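Local coordinates for intracellular protein transport protein USO1 (Saccharomyces cerevisiae S288c, PDB 6LSU) that is required for protein transport from the endoplasmic reticulum to the Golgi complex, here as the armadillo-repeat globular head of a dimeric coiled-coil membrane tether, at residues K226-F230 with E231-E235; K400-V404 with V405-I409; V622-K625 with C626-M630. One frame throughout, in Å; residues are numbered along the deposited sequence.

How the interactions relate
All three contacts are local, each made within one continuous run of chain in the globular head, and each falls in a different armadillo repeat: interaction 1 in the fourth, interaction 2 in the seventh, interaction 3 in the tenth. Interaction 1 is the turn between two helices, interaction 2 the passage from a strand into a helix, and interaction 3 the first turns of a single helix. They are strung along the elongated head without touching. Centre to centre, interactions 1 and 2 lie about 40 Å apart and interactions 2 and 3 about 38 Å, while interactions 1 and 3 are about 60 Å apart, on opposite sides of the chain's centre.

Interaction 1: residues K226-F230 with E231-E235; sequences KLVAF and ENIFE
The backbone turns sharply where Val228 meets Glu231: Ala229 to Asn232 form a type I beta turn, and Asn232 has positive phi and psi before the chain sets off into helix 233-244. One backbone hydrogen bond spans the break, from Glu231 N to Val228 O at 2.9 Å, with the donor well above the carbonyl plane. The same oxygen also has the side chain of Ile233 next to it, with Ile233 CG2 3.7 Å from Val228 O. Val228 and Ile233 are the apolar pair of the turn, five residues apart, and their side chains meet at a slant. Val228 CG1 stands anti to the backbone N (chi1 160°), which turns it toward Ile233 CG2, 3.8 Å away. Ala229 adds a looser touch, its CA lying 4.2 Å from Ile233 CG2. Glu231 takes another direction: a chi1 of -66° sets CG beside its own backbone N and brings it 3.5 Å from Leu227 O. The chain then bends at chi2 (-52°), and the carboxylate oxygen OE2 makes a weak hydrogen bond with Ser193. Ile263 of helix 251-264 covers both Val228 and Ile233, while Phe234 meets Phe274 edge-to-face. The contact thus joins two unlike chemistries. Through the greasy branches of Val228 and Ile233, helices 222-229 and 233-244 pack against Ile263 of helix 251-264, all within the fourth armadillo repeat; Glu231 lies instead against helix 191-198, its methylene part over Leu227 O and its carboxylate going on to Ser193.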
loop_
_atom_site.group_PDB
_atom_site.type_symbol
_atom_site.label_atom_id
_atom_site.label_comp_id
_atom_site.label_asym_id
_atom_site.label_seq_id
_atom_site.Cartn_x
_atom_site.Cartn_y
_atom_site.Cartn_z
ATOM N N LYS A 226 16.289 17.635 3.644
ATOM C CA LYS A 226 17.020 17.996 4.893
ATOM C C LYS A 226 16.919 19.517 5.072
ATOM O O LYS A 226 16.562 19.982 6.190
ATOM C CB LYS A 226 18.444 17.415 4.875
ATOM C CG LYS A 226 18.515 15.879 4.936
ATOM C CD LYS A 226 18.691 15.258 6.343
ATOM C CE LYS A 226 17.529 15.515 7.291
ATOM N NZ LYS A 226 17.841 15.248 8.719
ATOM N N LEU A 227 17.095 20.267 3.995
ATOM C CA LEU A 227 16.974 21.745 4.043
ATOM C C LEU A 227 15.602 22.180 4.566
ATOM O O LEU A 227 15.557 23.169 5.348
ATOM C CB LEU A 227 17.233 22.312 2.644
ATOM C CG LEU A 227 18.675 22.752 2.412
ATOM C CD1 LEU A 227 18.905 23.089 0.953
ATOM C CD2 LEU A 227 19.012 23.926 3.315
ATOM N N VAL A 228 14.524 21.504 4.129
ATOM C CA VAL A 228 13.136 21.913 4.489
ATOM C C VAL A 228 12.899 21.514 5.946
ATOM O O VAL A 228 12.341 22.338 6.718
ATOM C CB VAL A 228 12.089 21.304 3.539
ATOM C CG1 VAL A 228 10.710 21.303 4.171
ATOM C CG2 VAL A 228 12.046 22.042 2.212
ATOM N N ALA A 229 13.327 20.301 6.302
ATOM C CA ALA A 229 13.163 19.710 7.650
ATOM C C ALA A 229 13.706 20.648 8.732
ATOM O O ALA A 229 13.101 20.704 9.802
ATOM C CB ALA A 229 13.852 18.375 7.694
ATOM N N PHE A 230 14.815 21.356 8.463
ATOM C CA PHE A 230 15.501 22.211 9.469
ATOM C C PHE A 230 14.708 23.496 9.677
ATOM O O PHE A 230 15.016 24.223 10.654
ATOM C CB PHE A 230 16.952 22.515 9.090
ATOM C CG PHE A 230 17.848 21.304 8.982
ATOM C CD1 PHE A 230 17.444 20.059 9.461
ATOM C CD2 PHE A 230 19.106 21.412 8.402
ATOM C CE1 PHE A 230 18.267 18.948 9.339
ATOM C CE2 PHE A 230 19.930 20.302 8.290
ATOM C CZ PHE A 230 19.510 19.073 8.758
ATOM N N GLU A 231 13.695 23.734 8.839
ATOM C CA GLU A 231 12.863 24.971 8.869
ATOM C C GLU A 231 11.598 24.765 9.722
ATOM O O GLU A 231 10.606 25.549 9.560
ATOM C CB GLU A 231 12.528 25.407 7.442
ATOM C CG GLU A 231 13.758 25.857 6.660
ATOM C CD GLU A 231 14.578 26.915 7.397
ATOM O OE1 GLU A 231 13.949 27.793 8.071
ATOM O OE2 GLU A 231 15.839 26.857 7.311
ATOM N N ASN A 232 11.618 23.777 10.614
ATOM C CA ASN A 232 10.535 23.565 11.607
ATOM C C ASN A 232 9.206 23.461 10.850
ATOM O O ASN A 232 8.218 24.117 11.258
ATOM C CB ASN A 232 10.524 24.676 12.669
ATOM C CG ASN A 232 9.416 24.490 13.685
ATOM O OD1 ASN A 232 9.355 23.477 14.381
ATOM N ND2 ASN A 232 8.506 25.445 13.751
ATOM N N ILE A 233 9.195 22.662 9.782
ATOM C CA ILE A 233 8.032 22.575 8.841
ATOM C C ILE A 233 6.894 21.697 9.417
ATOM O O ILE A 233 5.712 22.083 9.208
ATOM C CB ILE A 233 8.501 22.115 7.457
ATOM C CG1 ILE A 233 7.370 22.245 6.439
ATOM C CG2 ILE A 233 9.078 20.713 7.508
ATOM C CD1 ILE A 233 7.856 22.278 5.019
ATOM N N PHE A 234 7.186 20.586 10.120
ATOM C CA PHE A 234 6.162 19.681 10.704
ATOM C C PHE A 234 5.170 20.470 11.567
ATOM O O PHE A 234 3.927 20.297 11.367
ATOM C CB PHE A 234 6.821 18.514 11.438
ATOM C CG PHE A 234 7.736 17.729 10.525
ATOM C CD1 PHE A 234 7.424 17.570 9.187
ATOM C CD2 PHE A 234 8.937 17.252 10.968
ATOM C CE1 PHE A 234 8.268 16.875 8.336
ATOM C CE2 PHE A 234 9.811 16.608 10.105
ATOM C CZ PHE A 234 9.456 16.376 8.802
ATOM N N GLU A 235 5.673 21.350 12.437
ATOM C CA GLU A 235 4.854 22.221 13.330
ATOM C C GLU A 235 3.892 23.050 12.472
ATOM O O GLU A 235 2.651 23.080 12.763
ATOM C CB GLU A 235 5.775 23.122 14.155
ATOM C CG GLU A 235 5.200 23.561 15.495
ATOM C CD GLU A 235 6.260 23.862 16.543
ATOM O OE1 GLU A 235 6.769 22.900 17.185
ATOM O OE2 GLU A 235 6.600 25.056 16.701
#

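Interaction 2: residues K400-V404 with V405-I409; sequences KLIPV and VSILI
Ile402 meets Ile407 because their first torsions set one branch of each in the angle between strand and helix. In Ile402, chi1 of -59° puts CG1 beside the backbone N and leaves CG2 anti to it; in Ile407 CG1 is anti to the carbonyl carbon (chi1 -53°), which brings Ile402 CG2 to 3.8 Å from Ile407 CG1, the side chains crossing at about a right angle. Ile402 CG2 also lies 4.1 Å from Ser406 CB. Pro403 is the N-cap, directly before the helix, and its carbonyl O accepts Ile407 N at 3.3 Å, in the carbonyl plane. One residue on, Leu408 N reaches Val404 O at 3.0 Å, almost straight onto the end of the carbonyl. The side chain of Leu408 follows it in, with CG 3.5 Å from Val404 O. Strand 399-403 pairs with strand 380-384, whose Val381 and Tyr383 touch Ile407, while Phe346 and Phe376 lie against Val404 and Leu408. Proline lacks an amide hydrogen to give, yet its carbonyl still serves the first turn. The chain therefore passes from sheet to helix at this point of the seventh armadillo repeat with hydrogen bonds on the backbone and hydrocarbon in the corner.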
loop_
_atom_site.group_PDB
_atom_site.type_symbol
_atom_site.label_atom_id
_atom_site.label_comp_id
_atom_site.label_asym_id
_atom_site.label_seq_id
_atom_site.Cartn_x
_atom_site.Cartn_y
_atom_site.Cartn_z
ATOM N N LYS A 400 -18.186 -5.622 26.119
ATOM C CA LYS A 400 -17.297 -6.801 26.254
ATOM C C LYS A 400 -15.968 -6.453 25.568
ATOM O O LYS A 400 -16.000 -5.733 24.577
ATOM C CB LYS A 400 -18.016 -8.032 25.694
ATOM C CG LYS A 400 -17.218 -9.331 25.762
ATOM C CD LYS A 400 -16.532 -9.602 27.112
ATOM C CE LYS A 400 -16.006 -11.018 27.255
ATOM N NZ LYS A 400 -14.953 -11.118 28.294
ATOM N N LEU A 401 -14.833 -6.828 26.153
ATOM C CA LEU A 401 -13.514 -6.588 25.534
ATOM C C LEU A 401 -13.073 -7.865 24.835
ATOM O O LEU A 401 -13.019 -8.903 25.501
ATOM C CB LEU A 401 -12.524 -6.194 26.621
ATOM C CG LEU A 401 -12.809 -4.846 27.272
ATOM C CD1 LEU A 401 -12.077 -4.752 28.592
ATOM C CD2 LEU A 401 -12.405 -3.703 26.360
ATOM N N ILE A 402 -12.811 -7.802 23.531
ATOM C CA ILE A 402 -12.303 -8.978 22.770
ATOM C C ILE A 402 -10.848 -8.724 22.437
ATOM O O ILE A 402 -10.472 -7.623 22.056
ATOM C CB ILE A 402 -13.157 -9.260 21.526
ATOM C CG1 ILE A 402 -14.621 -9.529 21.910
ATOM C CG2 ILE A 402 -12.576 -10.408 20.743
ATOM C CD1 ILE A 402 -15.490 -8.301 21.922
ATOM N N PRO A 403 -9.992 -9.748 22.587
ATOM C CA PRO A 403 -8.607 -9.668 22.149
ATOM C C PRO A 403 -8.514 -9.448 20.639
ATOM O O PRO A 403 -9.212 -10.086 19.892
ATOM C CB PRO A 403 -7.991 -11.001 22.523
ATOM C CG PRO A 403 -8.920 -11.571 23.521
ATOM C CD PRO A 403 -10.300 -11.042 23.183
ATOM N N VAL A 404 -7.654 -8.494 20.251
ATOM C CA VAL A 404 -7.385 -8.123 18.827
ATOM C C VAL A 404 -6.999 -9.396 18.055
ATOM O O VAL A 404 -7.539 -9.666 17.003
ATOM C CB VAL A 404 -6.367 -6.980 18.802
ATOM C CG1 VAL A 404 -5.239 -7.139 17.794
ATOM C CG2 VAL A 404 -7.103 -5.677 18.585
ATOM N N VAL A 405 -6.222 -10.283 18.620
ATOM C CA VAL A 405 -5.767 -11.460 17.822
ATOM C C VAL A 405 -6.989 -12.315 17.439
ATOM O O VAL A 405 -7.057 -12.762 16.300
ATOM C CB VAL A 405 -4.688 -12.254 18.553
ATOM C CG1 VAL A 405 -4.355 -13.534 17.822
ATOM C CG2 VAL A 405 -3.463 -11.396 18.723
ATOM N N SER A 406 -7.898 -12.562 18.382
ATOM C CA SER A 406 -9.203 -13.235 18.130
ATOM C C SER A 406 -9.965 -12.560 16.970
ATOM O O SER A 406 -10.324 -13.289 16.009
ATOM C CB SER A 406 -10.020 -13.271 19.420
ATOM O OG SER A 406 -9.382 -14.150 20.337
ATOM N N ILE A 407 -10.164 -11.237 16.982
ATOM C CA ILE A 407 -10.880 -10.526 15.870
ATOM C C ILE A 407 -10.170 -10.783 14.537
ATOM O O ILE A 407 -10.795 -10.925 13.563
ATOM C CB ILE A 407 -11.022 -9.025 16.118
ATOM C CG1 ILE A 407 -11.660 -8.744 17.474
ATOM C CG2 ILE A 407 -11.840 -8.363 14.997
ATOM C CD1 ILE A 407 -11.940 -7.319 17.663
ATOM N N LEU A 408 -8.855 -10.777 14.502
ATOM C CA LEU A 408 -8.125 -10.986 13.245
ATOM C C LEU A 408 -8.510 -12.362 12.685
ATOM O O LEU A 408 -8.863 -12.455 11.540
ATOM C CB LEU A 408 -6.619 -10.867 13.493
ATOM C CG LEU A 408 -6.145 -9.445 13.754
ATOM C CD1 LEU A 408 -4.650 -9.437 13.996
ATOM C CD2 LEU A 408 -6.438 -8.504 12.593
ATOM N N ILE A 409 -8.424 -13.377 13.520
ATOM C CA ILE A 409 -8.648 -14.791 13.124
ATOM C C ILE A 409 -10.093 -14.932 12.697
ATOM O O ILE A 409 -10.361 -15.536 11.679
ATOM C CB ILE A 409 -8.280 -15.723 14.277
ATOM C CG1 ILE A 409 -6.758 -15.673 14.491
ATOM C CG2 ILE A 409 -8.765 -17.123 13.944
ATOM C CD1 ILE A 409 -6.261 -16.445 15.702
#

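Interaction 3: residues V622-K625 with C626-M630; sequences VTIK and CLVTM
Val622 touches Cys626, one turn ahead, through its CG2 methyl, 3.9 Å from Cys626 SG. Its carbonyl receives Cys626 N, although the place of that oxygen is uncertain in the model. Thr623 gives its carbonyl O to Leu627 N at 2.9 Å, and the leucine side chain rises beside the same oxygen, CG lying 3.6 Å from Thr623 O. Ile624 is joined to Val628 twice over. Val628 N points to Ile624 O at 2.8 Å with a nearly straight N-H (166°), and the two side chains pass each other at an angle, Ile624 CG2 lying 3.9 Å from Val628 CG2. That methyl of Val628 is anti to the carbonyl carbon (chi1 173° for CG1), which lays it back along the helix toward the isoleucine.

Lys625 ends the segment with a carbonyl gripped by two donors from one residue. Thr629 N comes in to Lys625 O at 3.0 Å, and Thr629 OG1 donates to the same Lys625 O at 2.6 Å, the two arriving from opposite faces of the carbonyl plane. The hydroxyl can fold back this way because OG1 stands beside its own backbone N (chi1 -53°). With a valine at Thr629, Lys625 O would probably keep the amide alone, and Arg666, weakly bonded to the hydroxyl, is likely to lose that partner.

Around this opening of helix 622-637, in the tenth armadillo repeat, helix 660-673 runs past Val622, Lys625 and Leu627 through Gln669, Arg666 and Phe670. Helix 577-590 presses Leu583 on Ile624 and Leu627, and helix 604-614 brings Phe613 against both Ile624 and Val628.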
loop_
_atom_site.group_PDB
_atom_site.type_symbol
_atom_site.label_atom_id
_atom_site.label_comp_id
_atom_site.label_asym_id
_atom_site.label_seq_id
_atom_site.Cartn_x
_atom_site.Cartn_y
_atom_site.Cartn_z
ATOM N N VAL A 622 -6.627 -31.685 -14.172
ATOM C CA VAL A 622 -5.171 -31.983 -14.301
ATOM C C VAL A 622 -4.411 -31.473 -13.066
ATOM O O VAL A 622 -3.305 -32.063 -12.725
ATOM C CB VAL A 622 -4.600 -31.428 -15.616
ATOM C CG1 VAL A 622 -5.160 -30.055 -15.942
ATOM C CG2 VAL A 622 -3.084 -31.415 -15.594
ATOM N N THR A 623 -4.949 -30.435 -12.402
ATOM C CA THR A 623 -4.294 -29.808 -11.227
ATOM C C THR A 623 -4.442 -30.736 -10.013
ATOM O O THR A 623 -3.390 -31.220 -9.515
ATOM C CB THR A 623 -4.814 -28.389 -10.983
ATOM O OG1 THR A 623 -5.104 -27.782 -12.237
ATOM C CG2 THR A 623 -3.787 -27.540 -10.274
ATOM N N ILE A 624 -5.670 -31.013 -9.567
ATOM C CA ILE A 624 -5.897 -32.039 -8.514
ATOM C C ILE A 624 -5.134 -33.328 -8.856
ATOM O O ILE A 624 -4.404 -33.871 -7.998
ATOM C CB ILE A 624 -7.374 -32.374 -8.331
ATOM C CG1 ILE A 624 -8.260 -31.144 -8.134
ATOM C CG2 ILE A 624 -7.471 -33.338 -7.175
ATOM C CD1 ILE A 624 -7.858 -30.300 -6.959
ATOM N N LYS A 625 -5.292 -33.815 -10.083
ATOM C CA LYS A 625 -4.694 -35.109 -10.461
ATOM C C LYS A 625 -3.195 -35.023 -10.170
ATOM O O LYS A 625 -2.683 -35.964 -9.518
ATOM C CB LYS A 625 -5.146 -35.465 -11.879
ATOM C CG LYS A 625 -4.176 -36.234 -12.760
ATOM C CD LYS A 625 -4.789 -36.488 -14.117
ATOM C CE LYS A 625 -3.783 -36.488 -15.250
ATOM N NZ LYS A 625 -4.475 -36.459 -16.567
ATOM N N CYS A 626 -2.510 -33.945 -10.561
ATOM C CA CYS A 626 -1.034 -33.840 -10.341
ATOM C C CYS A 626 -0.736 -33.664 -8.829
ATOM O O CYS A 626 0.296 -34.193 -8.331
ATOM C CB CYS A 626 -0.418 -32.720 -11.173
ATOM S SG CYS A 626 -0.649 -32.876 -12.982
ATOM N N LEU A 627 -1.609 -32.970 -8.079
ATOM C CA LEU A 627 -1.354 -32.690 -6.643
ATOM C C LEU A 627 -1.501 -33.973 -5.837
ATOM O O LEU A 627 -0.576 -34.242 -4.961
ATOM C CB LEU A 627 -2.288 -31.587 -6.131
ATOM C CG LEU A 627 -1.839 -30.170 -6.487
ATOM C CD1 LEU A 627 -2.808 -29.138 -5.905
ATOM C CD2 LEU A 627 -0.417 -29.939 -6.000
ATOM N N VAL A 628 -2.582 -34.730 -6.101
ATOM C CA VAL A 628 -2.752 -36.116 -5.582
ATOM C C VAL A 628 -1.499 -36.920 -5.936
ATOM O O VAL A 628 -0.990 -37.580 -5.078
ATOM C CB VAL A 628 -4.011 -36.835 -6.096
ATOM C CG1 VAL A 628 -3.985 -38.290 -5.645
ATOM C CG2 VAL A 628 -5.283 -36.179 -5.592
ATOM N N THR A 629 -1.055 -36.896 -7.179
ATOM C CA THR A 629 0.112 -37.704 -7.634
ATOM C C THR A 629 1.313 -37.248 -6.814
ATOM O O THR A 629 2.051 -38.098 -6.310
ATOM C CB THR A 629 0.380 -37.532 -9.130
ATOM O OG1 THR A 629 -0.842 -37.801 -9.815
ATOM C CG2 THR A 629 1.546 -38.366 -9.626
ATOM N N MET A 630 1.494 -35.931 -6.695
ATOM C CA MET A 630 2.647 -35.317 -5.977
ATOM C C MET A 630 2.652 -35.765 -4.496
ATOM O O MET A 630 3.735 -36.118 -3.916
ATOM C CB MET A 630 2.545 -33.803 -6.037
ATOM C CG MET A 630 3.888 -33.156 -5.843
ATOM S SD MET A 630 3.748 -31.374 -5.688
ATOM C CE MET A 630 3.069 -30.981 -7.302
#